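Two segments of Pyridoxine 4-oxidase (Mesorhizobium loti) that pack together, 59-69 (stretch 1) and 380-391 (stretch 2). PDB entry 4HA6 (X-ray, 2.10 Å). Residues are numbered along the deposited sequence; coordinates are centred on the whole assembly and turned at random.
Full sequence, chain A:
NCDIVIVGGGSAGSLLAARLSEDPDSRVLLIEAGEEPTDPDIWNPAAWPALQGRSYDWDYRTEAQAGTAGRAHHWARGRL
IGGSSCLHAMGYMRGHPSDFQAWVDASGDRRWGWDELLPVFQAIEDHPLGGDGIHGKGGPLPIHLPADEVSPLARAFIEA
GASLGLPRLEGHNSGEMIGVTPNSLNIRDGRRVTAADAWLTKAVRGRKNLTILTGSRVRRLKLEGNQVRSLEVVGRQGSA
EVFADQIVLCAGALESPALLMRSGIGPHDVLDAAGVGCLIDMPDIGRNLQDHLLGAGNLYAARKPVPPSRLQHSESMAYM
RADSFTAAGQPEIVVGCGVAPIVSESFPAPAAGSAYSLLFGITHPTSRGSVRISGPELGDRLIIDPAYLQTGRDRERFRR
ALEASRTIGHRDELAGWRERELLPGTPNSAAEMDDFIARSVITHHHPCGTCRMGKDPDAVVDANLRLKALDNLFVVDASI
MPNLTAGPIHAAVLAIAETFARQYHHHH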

# COMPACT_ATOMS: atom_id res chain seq x y z
N ASP A 59 -1.81 10.68 -9.73
CA ASP A 59 -0.49 11.27 -9.97
C ASP A 59 -0.18 12.49 -9.09
O ASP A 59 0.03 13.59 -9.59
CB ASP A 59 -0.35 11.62 -11.46
CG ASP A 59 1.08 11.90 -11.86
OD1 ASP A 59 1.99 11.32 -11.23
OD2 ASP A 59 1.30 12.69 -12.79
N TYR A 60 -0.14 12.29 -7.77
CA TYR A 60 0.18 13.37 -6.83
C TYR A 60 1.66 13.68 -6.89
O TYR A 60 2.47 12.83 -7.26
CB TYR A 60 -0.15 12.95 -5.39
CG TYR A 60 -1.58 12.55 -5.16
CD1 TYR A 60 -2.54 13.52 -4.86
CD2 TYR A 60 -1.97 11.22 -5.23
CE1 TYR A 60 -3.87 13.16 -4.65
CE2 TYR A 60 -3.29 10.85 -5.00
CZ TYR A 60 -4.23 11.83 -4.72
OH TYR A 60 -5.56 11.49 -4.51
N ARG A 61 2.03 14.90 -6.50
CA ARG A 61 3.43 15.30 -6.47
C ARG A 61 3.78 15.74 -5.04
O ARG A 61 3.13 16.62 -4.49
CB ARG A 61 3.65 16.43 -7.48
CG ARG A 61 5.10 16.82 -7.66
CD ARG A 61 5.20 18.14 -8.39
NE ARG A 61 6.51 18.76 -8.21
CZ ARG A 61 6.85 19.51 -7.16
NH1 ARG A 61 5.98 19.73 -6.17
NH2 ARG A 61 8.07 20.05 -7.09
N THR A 62 4.79 15.11 -4.42
CA THR A 62 5.14 15.51 -3.05
C THR A 62 5.94 16.81 -3.07
O THR A 62 6.49 17.20 -4.11
CB THR A 62 6.02 14.48 -2.36
OG1 THR A 62 7.38 14.72 -2.72
CG2 THR A 62 5.61 13.03 -2.72
N GLU A 63 6.01 17.49 -1.92
CA GLU A 63 7.00 18.56 -1.75
C GLU A 63 8.42 18.04 -2.03
O GLU A 63 8.68 16.84 -1.94
CB GLU A 63 6.95 19.10 -0.33
CG GLU A 63 5.60 19.74 0.06
CD GLU A 63 5.22 20.88 -0.87
OE1 GLU A 63 4.34 20.68 -1.74
OE2 GLU A 63 5.80 21.97 -0.71
N ALA A 64 9.33 18.95 -2.35
CA ALA A 64 10.76 18.62 -2.41
C ALA A 64 11.21 17.99 -1.09
O ALA A 64 10.84 18.48 -0.03
CB ALA A 64 11.58 19.89 -2.69
N GLN A 65 12.01 16.92 -1.14
CA GLN A 65 12.47 16.26 0.10
C GLN A 65 13.95 16.47 0.40
O GLN A 65 14.81 15.92 -0.31
CB GLN A 65 12.20 14.75 0.06
CG GLN A 65 10.74 14.38 -0.02
CD GLN A 65 9.98 14.79 1.22
OE1 GLN A 65 10.17 14.21 2.28
NE2 GLN A 65 9.12 15.78 1.09
N ALA A 66 14.24 17.21 1.47
CA ALA A 66 15.61 17.49 1.89
C ALA A 66 16.42 16.22 2.13
O ALA A 66 17.64 16.17 1.90
CB ALA A 66 15.60 18.35 3.16
N GLY A 67 15.74 15.18 2.60
CA GLY A 67 16.39 13.90 2.86
C GLY A 67 16.62 13.06 1.61
O GLY A 67 17.32 12.05 1.67
N THR A 68 16.02 13.45 0.48
CA THR A 68 16.30 12.75 -0.78
C THR A 68 16.84 13.72 -1.82
O THR A 68 16.29 13.82 -2.92
CB THR A 68 15.07 11.99 -1.35
OG1 THR A 68 14.15 12.92 -1.93
CG2 THR A 68 14.37 11.19 -0.26
N ALA A 69 17.91 14.42 -1.44
CA ALA A 69 18.62 15.34 -2.33
C ALA A 69 17.71 16.42 -2.91
O ALA A 69 17.90 16.85 -4.05
CB ALA A 69 19.33 14.58 -3.45
N ASP A 380 -7.77 21.89 -5.67
CA ASP A 380 -6.61 22.43 -4.94
C ASP A 380 -5.69 21.27 -4.55
O ASP A 380 -6.11 20.36 -3.82
CB ASP A 380 -7.06 23.15 -3.67
CG ASP A 380 -7.88 24.37 -3.96
OD1 ASP A 380 -8.74 24.74 -3.11
OD2 ASP A 380 -7.69 24.96 -5.04
N ARG A 381 -4.45 21.30 -5.02
CA ARG A 381 -3.57 20.15 -4.83
C ARG A 381 -3.19 19.95 -3.37
O ARG A 381 -3.12 20.91 -2.59
CB ARG A 381 -2.33 20.26 -5.71
CG ARG A 381 -1.52 21.50 -5.47
CD ARG A 381 -0.18 21.16 -4.85
NE ARG A 381 0.49 22.34 -4.33
CZ ARG A 381 1.68 22.32 -3.75
NH1 ARG A 381 2.34 21.17 -3.62
NH2 ARG A 381 2.22 23.45 -3.29
N LEU A 382 -2.98 18.69 -2.99
CA LEU A 382 -2.59 18.38 -1.62
C LEU A 382 -1.13 18.75 -1.40
O LEU A 382 -0.32 18.67 -2.33
CB LEU A 382 -2.81 16.90 -1.31
CG LEU A 382 -4.25 16.39 -1.26
CD1 LEU A 382 -4.30 14.87 -1.12
CD2 LEU A 382 -5.06 17.06 -0.14
N ILE A 383 -0.83 19.16 -0.17
CA ILE A 383 0.54 19.41 0.25
C ILE A 383 1.03 18.17 1.01
O ILE A 383 0.62 17.92 2.14
CB ILE A 383 0.63 20.65 1.14
CG1 ILE A 383 -0.07 21.84 0.46
CG2 ILE A 383 2.09 20.96 1.50
CD1 ILE A 383 0.11 23.15 1.20
N ILE A 384 1.88 17.39 0.34
CA ILE A 384 2.30 16.07 0.82
C ILE A 384 3.79 16.09 1.14
O ILE A 384 4.63 16.24 0.24
CB ILE A 384 2.04 14.99 -0.25
CG1 ILE A 384 0.55 14.91 -0.59
CG2 ILE A 384 2.58 13.63 0.21
CD1 ILE A 384 0.28 14.27 -1.96
N ASP A 385 4.11 15.95 2.43
CA ASP A 385 5.51 15.89 2.85
C ASP A 385 5.77 14.57 3.54
O ASP A 385 5.57 14.47 4.74
CB ASP A 385 5.84 17.05 3.80
CG ASP A 385 7.23 16.92 4.43
OD1 ASP A 385 7.48 17.52 5.50
OD2 ASP A 385 8.09 16.21 3.85
N PRO A 386 6.24 13.55 2.79
CA PRO A 386 6.49 12.25 3.39
C PRO A 386 7.66 12.26 4.39
O PRO A 386 7.81 11.27 5.10
CB PRO A 386 6.83 11.35 2.19
CG PRO A 386 7.25 12.31 1.10
CD PRO A 386 6.44 13.54 1.33
N ALA A 387 8.45 13.34 4.44
CA ALA A 387 9.62 13.44 5.33
C ALA A 387 10.58 12.28 5.14
O ALA A 387 11.08 11.70 6.11
CB ALA A 387 9.19 13.53 6.80
N TYR A 388 10.85 11.94 3.88
CA TYR A 388 11.69 10.79 3.58
C TYR A 388 13.09 10.95 4.18
O TYR A 388 13.68 12.03 4.13
CB TYR A 388 11.82 10.59 2.06
CG TYR A 388 10.62 10.01 1.33
CD1 TYR A 388 10.29 10.47 0.06
CD2 TYR A 388 9.86 8.96 1.87
CE1 TYR A 388 9.24 9.94 -0.65
CE2 TYR A 388 8.78 8.41 1.15
CZ TYR A 388 8.48 8.92 -0.11
OH TYR A 388 7.44 8.43 -0.87
N LEU A 389 13.60 9.86 4.75
CA LEU A 389 14.97 9.82 5.30
C LEU A 389 15.30 10.94 6.29
O LEU A 389 16.40 11.48 6.25
CB LEU A 389 16.00 9.83 4.16
CG LEU A 389 16.42 8.49 3.55
CD1 LEU A 389 15.43 7.36 3.86
CD2 LEU A 389 16.66 8.62 2.04
N GLN A 390 14.37 11.28 7.18
CA GLN A 390 14.62 12.41 8.07
C GLN A 390 15.25 11.99 9.41
O GLN A 390 15.79 12.81 10.15
CB GLN A 390 13.35 13.24 8.27
CG GLN A 390 13.60 14.76 8.31
CD GLN A 390 14.15 15.32 6.99
OE1 GLN A 390 13.40 15.63 6.07
NE2 GLN A 390 15.47 15.45 6.91
N THR A 391 15.19 10.70 9.72
CA THR A 391 15.73 10.23 10.98
C THR A 391 17.09 9.59 10.77
O THR A 391 17.40 9.10 9.66
CB THR A 391 14.78 9.21 11.65
OG1 THR A 391 14.61 8.06 10.79
CG2 THR A 391 13.42 9.86 11.91
O HOH W 1 2.64 18.24 -2.28
O HOH W 2 12.84 14.52 3.59

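Two largely irregular segments, each with a short strand and more than 300 residues apart in sequence, pack here through a mixed contact, in which a single direct backbone hydrogen bond is supplemented by polar side chains, bridging waters and a small apolar patch. It illustrates a general principle: where strands do not pair continuously, side chains and solvent can satisfy the backbone groups that a regular sheet would have paired. The direct link runs from Glu63 N to Ile384 O (2.9 Å, 158° at the hydrogen). Beside it, water 1 takes over the role of a strand partner, accepting from Ile384 N at 2.9 Å and lying within donating distance of Arg61 O (2.8 Å) and Leu382 O (3.0 Å).

Arg381 leaves its backbone sideways, yet its guanidinium reaches across to form a salt bridge, NH1 to Glu63 OE1 at 2.8 Å, with the carboxylate oxygen approaching near the guanidinium plane. A separate apolar patch forms around Tyr60, whose CB lies 3.7 Å from Ile384 CD1 and whose CE1 lies 3.9 Å from Leu382 CD1.

Gln65 shows how one amide can serve both as donor and as acceptor. Its NE2 donates to Asp385 OD2 (3.0 Å) and, within its own stretch, to Glu63 O (3.2 Å), while its OE1 accepts from Tyr388 N (2.9 Å). Asp385 OD2 also accepts from Ala387 N at 3.0 Å, so the carboxylate ties the incoming amide to the start of the type II turn spanning Ala387 to Gln390.

At Gly67 the backbones come close enough for a CA-H...O contact, CA to Tyr388 O at 3.5 Å. An ideal CB here would sit 2.2 Å from Tyr388 O, a clash, so the absence of a side chain permits the approach. Water 2 bridges the stretches, accepting from Gly67 N (3.1 Å) and lying within donating reach of Tyr388 O (2.7 Å).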